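Local structure of lipopolysaccharide biosynthesis protein wbpB (Thermus thermophilus, 3O9Z) at residues Lys152-Thr157 and Ile249-Glu254; Gly197-Val202 and Leu216-Ala221; Thr208-Ala213 and Leu227-Ser232; Val202-Arg207 and Arg295-Ser300. The protein is a dehydrogenase that binds NAD and 2-oxoglutarate and probably acts in the biosynthesis of the sugar 2,3-diacetamido-2,3-dideoxy-D-mannuronic acid. All coordinates share one frame; numbering follows the deposited sequence. Where two conformers were deposited one is given.

Interaction 1 of 4, residues Lys152-Thr157 and Ile249-Glu254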
# COMPACT_ATOMS: atom_id res chain seq x y z
N LYS A 152 -34.75 -1.25 -34.14
CA LYS A 152 -34.28 0.08 -34.50
C LYS A 152 -32.79 0.05 -34.85
O LYS A 152 -32.07 -0.86 -34.44
CB LYS A 152 -34.49 1.04 -33.33
CG LYS A 152 -36.02 1.37 -33.07
CD LYS A 152 -36.85 1.41 -34.35
CE LYS A 152 -38.34 1.60 -34.04
NZ LYS A 152 -39.20 1.76 -35.26
N ASP A 153 -32.34 0.99 -35.67
CA ASP A 153 -30.92 1.14 -35.96
C ASP A 153 -30.40 2.26 -35.09
O ASP A 153 -30.98 3.34 -35.00
CB ASP A 153 -30.74 1.49 -37.44
CG ASP A 153 -30.96 0.26 -38.30
OD1 ASP A 153 -30.15 -0.68 -38.19
OD2 ASP A 153 -32.02 0.19 -38.96
N VAL A 154 -29.32 1.97 -34.37
CA VAL A 154 -28.88 2.83 -33.26
C VAL A 154 -27.39 3.09 -33.42
O VAL A 154 -26.62 2.18 -33.76
CB VAL A 154 -29.08 2.09 -31.93
CG1 VAL A 154 -28.53 2.97 -30.77
CG2 VAL A 154 -30.55 1.79 -31.67
N VAL A 155 -26.98 4.33 -33.17
CA VAL A 155 -25.56 4.66 -33.08
C VAL A 155 -25.33 5.15 -31.66
O VAL A 155 -25.97 6.11 -31.21
CB VAL A 155 -25.17 5.75 -34.08
CG1 VAL A 155 -23.73 6.14 -33.88
CG2 VAL A 155 -25.38 5.25 -35.51
N LEU A 156 -24.44 4.48 -30.94
CA LEU A 156 -24.15 4.83 -29.53
C LEU A 156 -22.72 5.33 -29.53
O LEU A 156 -21.81 4.63 -29.99
CB LEU A 156 -24.18 3.53 -28.69
CG LEU A 156 -24.24 3.68 -27.18
CD1 LEU A 156 -22.97 4.27 -26.59
CD2 LEU A 156 -25.51 4.44 -26.71
N THR A 157 -22.53 6.56 -29.06
CA THR A 157 -21.19 7.15 -28.97
C THR A 157 -20.96 7.61 -27.54
O THR A 157 -21.82 8.27 -26.95
CB THR A 157 -21.13 8.39 -29.88
OG1 THR A 157 -21.53 8.00 -31.20
CG2 THR A 157 -19.69 8.92 -29.96
N ILE A 249 -27.04 8.60 -27.61
CA ILE A 249 -27.73 7.48 -28.25
C ILE A 249 -28.60 8.04 -29.38
O ILE A 249 -29.47 8.90 -29.16
CB ILE A 249 -28.49 6.57 -27.27
CG1 ILE A 249 -29.14 5.40 -28.03
CG2 ILE A 249 -29.54 7.35 -26.47
CD1 ILE A 249 -29.66 4.30 -27.10
N ALA A 250 -28.34 7.59 -30.60
CA ALA A 250 -29.12 8.07 -31.76
C ALA A 250 -29.94 6.92 -32.32
O ALA A 250 -29.39 5.90 -32.74
CB ALA A 250 -28.19 8.65 -32.84
N VAL A 251 -31.27 7.05 -32.26
CA VAL A 251 -32.14 5.94 -32.61
C VAL A 251 -32.92 6.35 -33.87
O VAL A 251 -33.65 7.34 -33.88
CB VAL A 251 -33.16 5.63 -31.50
CG1 VAL A 251 -34.11 4.52 -31.93
CG2 VAL A 251 -32.43 5.28 -30.19
N ASP A 252 -32.72 5.58 -34.94
CA ASP A 252 -33.35 5.86 -36.23
C ASP A 252 -33.11 7.34 -36.60
O ASP A 252 -34.03 8.01 -37.06
CB ASP A 252 -34.85 5.59 -36.13
CG ASP A 252 -35.21 4.11 -36.19
OD1 ASP A 252 -34.31 3.23 -36.20
OD2 ASP A 252 -36.43 3.82 -36.24
N GLY A 253 -31.89 7.84 -36.38
CA GLY A 253 -31.55 9.24 -36.68
C GLY A 253 -31.93 10.36 -35.72
O GLY A 253 -31.68 11.54 -35.99
N GLU A 254 -32.57 10.02 -34.61
CA GLU A 254 -32.87 11.01 -33.57
C GLU A 254 -31.89 10.94 -32.40
O GLU A 254 -31.75 9.88 -31.79
CB GLU A 254 -34.22 10.67 -32.95
CG GLU A 254 -35.36 10.76 -33.92
CD GLU A 254 -36.67 10.89 -33.18
OE1 GLU A 254 -36.66 10.52 -31.98
OE2 GLU A 254 -37.67 11.35 -33.77
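Val-154 to Leu-156 pair with Ile-249 to Val-251 as antiparallel neighbours inside the sheet of the C-terminal alpha/beta domain, joining strand 152-160 to strand 245-251. Val-155 and Ala-250 form the hydrogen-bonded pair, with two backbone bonds of 2.9 Å from Val-155 N to Ala-250 O and from Ala-250 N to Val-155 O. Val-154, Leu-156, Ile-249 and Val-251 share one face. There Ile-249 carries most of the apolar contact: its CG1 lies 3.7 Å from Val-154 CG1, and Leu-156 CD2 leans in to 3.7 Å from Ile-249 CB.

The far end is polar and more open. Asp-252 N donates to Asp-153 O at 2.8 Å, and the carboxylate returns the bond, Asp-252 OD1 taking Asp-153 N at 3.0 Å nearly along its C-O axis. Lys-152 bends at chi2 (-34°), bringing CD beside Asp-252 OD2; its NZ makes a long salt bridge of 3.6 Å to Asp-252 OD2 and also bonds to Lys-149 O. Asp-153 OD1 forms a salt bridge with Arg-222. Helices 136-146 and 186-196 cover the Ile-249 face. The strand ends in Val-251 to Glu-254, the tight type I' turn of a beta hairpin with a two-residue loop, leading into strand 254-257.

Interaction 2 of 4, residues Gly197-Val202 and Leu216-Ala221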
# COMPACT_ATOMS: atom_id res chain seq x y z
N GLY A 197 -32.99 -5.47 -25.16
CA GLY A 197 -32.84 -6.90 -24.93
C GLY A 197 -31.50 -7.57 -25.14
O GLY A 197 -30.46 -6.94 -25.07
N ARG A 198 -31.53 -8.88 -25.37
CA ARG A 198 -30.35 -9.71 -25.32
C ARG A 198 -29.57 -9.56 -26.62
O ARG A 198 -30.16 -9.40 -27.71
CB ARG A 198 -30.78 -11.18 -25.18
CG ARG A 198 -29.64 -12.18 -25.00
CD ARG A 198 -30.11 -13.66 -25.10
NE ARG A 198 -28.99 -14.58 -24.95
CZ ARG A 198 -28.55 -15.04 -23.78
NH1 ARG A 198 -29.14 -14.67 -22.66
NH2 ARG A 198 -27.52 -15.87 -23.73
N ALA A 199 -28.26 -9.68 -26.53
CA ALA A 199 -27.42 -9.62 -27.70
C ALA A 199 -27.32 -10.97 -28.40
O ALA A 199 -26.77 -11.96 -27.88
CB ALA A 199 -26.02 -9.09 -27.35
N LEU A 200 -27.81 -11.00 -29.63
CA LEU A 200 -27.70 -12.22 -30.44
C LEU A 200 -26.35 -12.36 -31.11
O LEU A 200 -25.90 -13.47 -31.38
CB LEU A 200 -28.81 -12.14 -31.51
CG LEU A 200 -30.22 -11.82 -31.01
CD1 LEU A 200 -31.18 -11.84 -32.21
CD2 LEU A 200 -30.67 -12.86 -29.98
N HIS A 201 -25.68 -11.25 -31.37
CA HIS A 201 -24.41 -11.26 -32.07
C HIS A 201 -23.60 -10.08 -31.58
O HIS A 201 -24.14 -8.99 -31.38
CB HIS A 201 -24.64 -11.16 -33.59
CG HIS A 201 -23.39 -11.01 -34.40
ND1 HIS A 201 -22.44 -12.00 -34.51
CD2 HIS A 201 -22.99 -10.01 -35.23
CE1 HIS A 201 -21.48 -11.60 -35.33
NE2 HIS A 201 -21.79 -10.40 -35.78
N VAL A 202 -22.32 -10.31 -31.31
CA VAL A 202 -21.44 -9.23 -30.85
C VAL A 202 -20.18 -9.19 -31.71
O VAL A 202 -19.63 -10.26 -32.04
CB VAL A 202 -20.96 -9.50 -29.41
CG1 VAL A 202 -19.99 -8.39 -28.97
CG2 VAL A 202 -22.14 -9.53 -28.48
N LEU A 216 -23.43 -4.56 -32.22
CA LEU A 216 -24.26 -5.55 -31.57
C LEU A 216 -25.50 -5.76 -32.41
O LEU A 216 -26.09 -4.80 -32.87
CB LEU A 216 -24.77 -5.09 -30.20
CG LEU A 216 -23.68 -4.59 -29.25
CD1 LEU A 216 -24.26 -3.74 -28.12
CD2 LEU A 216 -23.02 -5.85 -28.65
N GLU A 217 -25.96 -7.00 -32.48
CA GLU A 217 -27.34 -7.26 -32.88
C GLU A 217 -28.10 -7.68 -31.65
O GLU A 217 -27.80 -8.74 -31.09
CB GLU A 217 -27.38 -8.37 -33.94
CG GLU A 217 -28.83 -8.63 -34.42
CD GLU A 217 -29.02 -9.95 -35.15
OE1 GLU A 217 -28.08 -10.78 -35.23
OE2 GLU A 217 -30.13 -10.18 -35.64
N LEU A 218 -29.06 -6.86 -31.23
CA LEU A 218 -29.89 -7.15 -30.05
C LEU A 218 -31.29 -7.51 -30.51
O LEU A 218 -31.67 -7.23 -31.67
CB LEU A 218 -29.98 -5.92 -29.14
CG LEU A 218 -28.61 -5.29 -28.81
CD1 LEU A 218 -28.78 -3.98 -28.03
CD2 LEU A 218 -27.62 -6.27 -28.18
N GLU A 219 -32.06 -8.12 -29.62
CA GLU A 219 -33.45 -8.45 -29.96
C GLU A 219 -34.18 -7.26 -30.57
O GLU A 219 -34.87 -7.43 -31.59
CB GLU A 219 -34.19 -8.90 -28.71
CG GLU A 219 -33.73 -10.29 -28.27
CD GLU A 219 -34.38 -10.68 -26.94
OE1 GLU A 219 -34.09 -10.06 -25.90
OE2 GLU A 219 -35.25 -11.59 -26.94
N GLY A 220 -33.98 -6.05 -30.04
CA GLY A 220 -34.74 -4.88 -30.48
C GLY A 220 -33.96 -3.84 -31.26
O GLY A 220 -34.48 -2.76 -31.52
N ALA A 221 -32.70 -4.11 -31.60
CA ALA A 221 -31.91 -3.09 -32.30
C ALA A 221 -30.66 -3.65 -32.92
O ALA A 221 -30.07 -4.61 -32.43
CB ALA A 221 -31.46 -1.99 -31.31
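Ala-199 and Leu-218 form the tight side of this hairpin contact, Ala-199 CB and Leu-218 CD2 lying only 3.3 Å apart, closer than ordinary van der Waals contact. On the same face Val-202 and Leu-216 run side by side, pointing the same way, with Val-202 CG2 3.8 Å from Leu-216 CD2.

The other face is looser and largely solvent-facing. Glu-217 has CG anti to the backbone N (chi1 -178°) and extends beyond it; OE2 ends 4.0 Å from Leu-200 CD1, and OE1 lies 3.8 Å from His-201 CB. An alanine in place of Glu-217 removes the carboxylate, and Leu-200 CD1 and His-201 CB would probably lose cover on this side, while the backbone bonds and the CB contact stay. His-201 sends NE2 to Glu-203.

Between the faces the backbone steps out of register: Glu-217 O accepts from Leu-200 N at 2.7 Å and from His-201 N at 3.3 Å, a classic beta bulge. At the far end Glu-219 reaches back, and Arg-198 N gives OE1 of Glu-219 an almost straight bond of 2.9 Å. Gly-197 sits against that carboxylate, where any CB would collide with it. Helix 186-196 packs on Leu-216 and Leu-218, helix 281-294 meets Ala-199 and Val-202, and strand 221-228 borders Leu-216 and Leu-218.

Interaction 3 of 4, residues Thr208-Ala213 and Leu227-Ser232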
# COMPACT_ATOMS: atom_id res chain seq x y z
N THR A 208 -8.05 -0.59 -28.36
CA THR A 208 -6.76 0.02 -27.96
C THR A 208 -6.92 0.48 -26.52
O THR A 208 -7.98 0.36 -25.95
CB THR A 208 -6.40 1.29 -28.74
OG1 THR A 208 -7.27 2.37 -28.35
CG2 THR A 208 -6.45 1.06 -30.24
N PRO A 209 -5.85 1.03 -25.90
CA PRO A 209 -6.03 1.42 -24.51
C PRO A 209 -7.10 2.48 -24.23
O PRO A 209 -7.67 2.50 -23.14
CB PRO A 209 -4.63 1.93 -24.10
CG PRO A 209 -3.71 1.11 -24.99
CD PRO A 209 -4.43 0.99 -26.30
N THR A 210 -7.41 3.30 -25.23
CA THR A 210 -8.35 4.38 -24.99
C THR A 210 -9.58 4.31 -25.89
O THR A 210 -10.46 5.15 -25.71
CB THR A 210 -7.70 5.74 -25.23
OG1 THR A 210 -7.14 5.71 -26.54
CG2 THR A 210 -6.57 5.94 -24.18
N VAL A 211 -9.67 3.32 -26.77
CA VAL A 211 -10.83 3.24 -27.69
C VAL A 211 -11.26 1.79 -27.82
O VAL A 211 -10.43 0.89 -28.01
CB VAL A 211 -10.44 3.65 -29.10
CG1 VAL A 211 -11.59 3.35 -30.11
CG2 VAL A 211 -10.06 5.16 -29.14
N ASN A 212 -12.56 1.55 -27.73
CA ASN A 212 -13.16 0.29 -28.19
C ASN A 212 -14.33 0.65 -29.08
O ASN A 212 -15.07 1.59 -28.78
CB ASN A 212 -13.70 -0.56 -27.03
CG ASN A 212 -12.61 -1.29 -26.21
OD1 ASN A 212 -11.37 -1.10 -26.31
ND2 ASN A 212 -13.10 -2.22 -25.42
N ALA A 213 -14.54 -0.08 -30.17
CA ALA A 213 -15.70 0.14 -31.01
C ALA A 213 -16.18 -1.20 -31.54
O ALA A 213 -15.38 -2.14 -31.67
CB ALA A 213 -15.34 1.01 -32.19
N LEU A 227 -16.64 3.74 -27.95
CA LEU A 227 -16.32 4.10 -26.57
C LEU A 227 -14.89 4.67 -26.52
O LEU A 227 -13.96 4.01 -27.02
CB LEU A 227 -16.41 2.80 -25.75
CG LEU A 227 -15.80 2.92 -24.35
CD1 LEU A 227 -16.52 3.94 -23.46
CD2 LEU A 227 -15.83 1.49 -23.75
N SER A 228 -14.69 5.83 -25.89
CA SER A 228 -13.33 6.27 -25.69
C SER A 228 -13.22 7.11 -24.42
O SER A 228 -14.18 7.77 -23.98
CB SER A 228 -12.84 7.12 -26.86
OG SER A 228 -11.45 7.48 -26.72
N ILE A 229 -12.03 7.03 -23.85
CA ILE A 229 -11.62 7.92 -22.76
C ILE A 229 -10.65 8.99 -23.23
O ILE A 229 -10.06 9.70 -22.40
CB ILE A 229 -11.09 7.16 -21.51
CG1 ILE A 229 -9.98 6.23 -21.98
CG2 ILE A 229 -12.25 6.40 -20.84
CD1 ILE A 229 -9.13 5.58 -20.83
N ASP A 230 -10.46 9.07 -24.54
CA ASP A 230 -9.68 10.18 -25.15
C ASP A 230 -10.66 11.28 -25.57
O ASP A 230 -11.45 11.08 -26.49
CB ASP A 230 -8.92 9.62 -26.34
CG ASP A 230 -8.06 10.65 -27.04
OD1 ASP A 230 -8.23 11.85 -26.74
OD2 ASP A 230 -7.27 10.22 -27.92
N PRO A 231 -10.59 12.45 -24.91
CA PRO A 231 -11.57 13.50 -25.23
C PRO A 231 -11.37 14.15 -26.61
O PRO A 231 -12.27 14.84 -27.06
CB PRO A 231 -11.33 14.51 -24.09
CG PRO A 231 -9.87 14.39 -23.81
CD PRO A 231 -9.65 12.86 -23.85
N SER A 232 -10.33 13.76 -27.34
CA SER A 232 -10.18 14.19 -28.73
C SER A 232 -11.34 13.68 -29.58
O SER A 232 -11.56 14.16 -30.70
CB SER A 232 -8.84 13.78 -29.34
OG SER A 232 -8.79 12.41 -29.70
O HOH W 1 -6.72 7.62 -28.44
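Thr-210 and Ile-229 cross at about a right angle where the antiparallel pairing of strands 211-218 and 221-228 runs out, with Thr-210 CB 4.0 Å from Ile-229 CG1. Ser-228 governs the polar half of the contact. Its OG, anti to the backbone N (chi1 -175°), donates to Thr-210 O at 2.7 Å from above the carbonyl plane, 37° out of it. Ile-229 N reaches Thr-210 O in that plane at 3.1 Å, so two donors grip one carbonyl from different directions. The same Ser-228 OG accepts Asp-230 N at 2.9 Å, closing an ST turn, and Val-211 CG2 rests 3.6 Å from it. An alanine in place of Ser-228 would probably leave Asp-230 N without its acceptor and Thr-210 O with one grip instead of two, letting the chain beyond the strand move.

Further out, one water links Thr-210 OG1 with Asp-230 OD2, to which it donates. Asp-230 OD1 in turn accepts Ser-232 N from above the carboxylate plane, an Asx turn. Inward, Asn-212 and Leu-227 make the regular hydrogen-bonded pair, Leu-227 CB lying 3.5 Å from Asn-212 O. Successive ST and Asx turns follow where the strand ends, beside the 2-oxoglutarate site: the side chain of Leu-227 is about 4 Å from that of Tyr-158, and that of Ile-229, just past the strand, about 4 Å from that of Arg-162.

Interaction 4 of 4, residues Val202-Arg207 and Arg295-Ser300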
# COMPACT_ATOMS: atom_id res chain seq x y z
N VAL A 202 -22.32 -10.31 -31.31
CA VAL A 202 -21.44 -9.23 -30.85
C VAL A 202 -20.18 -9.19 -31.71
O VAL A 202 -19.63 -10.26 -32.04
CB VAL A 202 -20.96 -9.50 -29.41
CG1 VAL A 202 -19.99 -8.39 -28.97
CG2 VAL A 202 -22.14 -9.53 -28.48
N GLU A 203 -19.74 -8.00 -32.12
CA GLU A 203 -18.47 -7.83 -32.86
C GLU A 203 -17.65 -6.72 -32.20
O GLU A 203 -18.21 -5.73 -31.72
CB GLU A 203 -18.68 -7.34 -34.31
CG GLU A 203 -19.57 -8.25 -35.09
CD GLU A 203 -19.85 -7.80 -36.50
OE1 GLU A 203 -19.36 -6.76 -37.00
OE2 GLU A 203 -20.65 -8.51 -37.13
N VAL A 204 -16.33 -6.84 -32.25
CA VAL A 204 -15.47 -5.74 -31.83
C VAL A 204 -14.55 -5.41 -32.98
O VAL A 204 -13.98 -6.35 -33.61
CB VAL A 204 -14.73 -6.06 -30.53
CG1 VAL A 204 -13.86 -7.30 -30.67
CG2 VAL A 204 -13.86 -4.89 -30.12
N HIS A 205 -14.45 -4.13 -33.32
CA HIS A 205 -13.74 -3.67 -34.52
C HIS A 205 -12.44 -2.93 -34.21
O HIS A 205 -11.56 -2.81 -35.07
CB HIS A 205 -14.63 -2.71 -35.32
CG HIS A 205 -15.93 -3.32 -35.74
ND1 HIS A 205 -17.07 -2.56 -35.91
CD2 HIS A 205 -16.27 -4.61 -35.99
CE1 HIS A 205 -18.06 -3.37 -36.26
NE2 HIS A 205 -17.61 -4.61 -36.32
N ALA A 206 -12.35 -2.41 -32.98
CA ALA A 206 -11.17 -1.61 -32.56
C ALA A 206 -11.03 -1.83 -31.08
O ALA A 206 -12.00 -1.85 -30.33
CB ALA A 206 -11.35 -0.11 -32.85
N ARG A 207 -9.80 -2.03 -30.63
CA ARG A 207 -9.61 -2.25 -29.20
C ARG A 207 -8.22 -1.87 -28.71
O ARG A 207 -7.33 -2.74 -28.71
CB ARG A 207 -9.96 -3.71 -28.81
CG ARG A 207 -9.57 -4.12 -27.40
CD ARG A 207 -9.17 -5.56 -27.46
NE ARG A 207 -10.36 -6.37 -27.26
CZ ARG A 207 -10.71 -7.39 -28.02
NH1 ARG A 207 -9.98 -7.74 -29.07
NH2 ARG A 207 -11.81 -8.06 -27.69
N ARG A 295 -13.91 -9.17 -23.57
CA ARG A 295 -12.51 -9.28 -23.16
C ARG A 295 -11.64 -10.17 -24.03
O ARG A 295 -10.43 -9.99 -24.12
CB ARG A 295 -12.37 -9.74 -21.69
CG ARG A 295 -13.07 -8.82 -20.74
CD ARG A 295 -13.04 -9.28 -19.27
NE ARG A 295 -13.97 -8.42 -18.59
CZ ARG A 295 -14.93 -8.82 -17.76
NH1 ARG A 295 -15.01 -10.12 -17.39
NH2 ARG A 295 -15.80 -7.96 -17.27
N THR A 296 -12.26 -11.18 -24.63
CA THR A 296 -11.48 -12.14 -25.39
C THR A 296 -11.99 -12.28 -26.81
O THR A 296 -11.39 -12.99 -27.61
CB THR A 296 -11.52 -13.53 -24.73
OG1 THR A 296 -12.88 -13.91 -24.48
CG2 THR A 296 -10.74 -13.51 -23.42
N LEU A 297 -13.10 -11.62 -27.15
CA LEU A 297 -13.59 -11.74 -28.53
C LEU A 297 -12.51 -11.25 -29.52
O LEU A 297 -12.02 -10.13 -29.43
CB LEU A 297 -14.87 -10.91 -28.69
CG LEU A 297 -15.56 -11.09 -30.04
CD1 LEU A 297 -16.12 -12.52 -30.15
CD2 LEU A 297 -16.67 -10.05 -30.05
N PRO A 298 -12.17 -12.08 -30.53
CA PRO A 298 -11.25 -11.58 -31.54
C PRO A 298 -11.81 -10.40 -32.32
O PRO A 298 -13.02 -10.36 -32.60
CB PRO A 298 -11.04 -12.79 -32.47
CG PRO A 298 -11.39 -13.98 -31.61
CD PRO A 298 -12.52 -13.50 -30.73
N LEU A 299 -10.92 -9.49 -32.66
CA LEU A 299 -11.21 -8.40 -33.58
C LEU A 299 -11.70 -8.92 -34.92
O LEU A 299 -11.22 -9.93 -35.47
CB LEU A 299 -9.99 -7.51 -33.79
CG LEU A 299 -9.64 -6.56 -32.65
CD1 LEU A 299 -8.22 -6.00 -32.83
CD2 LEU A 299 -10.62 -5.40 -32.56
N SER A 300 -12.70 -8.24 -35.46
CA SER A 300 -13.11 -8.52 -36.82
C SER A 300 -13.19 -7.27 -37.68
O SER A 300 -13.22 -6.14 -37.17
CB SER A 300 -14.44 -9.24 -36.80
OG SER A 300 -15.47 -8.41 -36.27
O HOH W 2 -15.41 -9.34 -33.54
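Leu-297 presses its CD2 methyl into the shallow groove between Val-202 and Val-204, 3.9 Å from Val-202 CG1 and 4.0 Å from Val-204 CG1. In return Val-204 CG1, turned between its backbone N and carbonyl carbon (chi1 60°), forms a bump that fits against the carbonyls of the loop, 3.6 Å from Leu-297 O. The second bump is Leu-299: its CD2 lies over the backbone at the strand's bulge, 3.5 Å from Ala-206 N, while its CG meets Arg-207 NH1.

Polar bonds accompany the packing. Ser-300 N donates to Val-204 O at 2.9 Å, nearly straight at 169°. The Arg-207 chain bends at chi2 and chi3. Its NH2 meets Leu-297 O at 2.7 Å, on a lone pair and in the guanidinium plane; NH2 also bonds to Leu-294 O. A water bridges Val-204 N, Pro-298 O and Ser-300 OG. Beside Ser-300, His-205 NE2 donates in its ring plane to Glu-203 OE1.

The loop therefore runs roughly across strand 199-207, the outermost strand of its sheet within this chain. Strand 211-218 pairs with that strand, and helix 281-294, which leads into the loop, sets Leu-294 against Val-202 and Val-204.

How the interactions relate
All four contacts reach one mixed sheet; interactions 1 to 3 pair its strands, and interaction 4 lays a loop on its edge strand. Interactions 1 and 2 touch at their ends, Lys-152 N lying 3.0 Å from Gly-220 O in a probable hydrogen bond, with centres 14 Å apart. Interactions 2 and 4 share Val-202, whose CG1 touches both Leu-216 and Leu-297. The centres of interactions 3 and 4 are also 14 Å apart, and Ala-213 O and His-205 N join them at 2.7 Å, another probable hydrogen bond. Interaction 3 comes closest to bound 2-oxoglutarate, about 7 Å from the Leu-227 side chain, against about 10 Å from the side chain of Leu-156; the Arg-295 side chain is about 11 Å from a bound NAD.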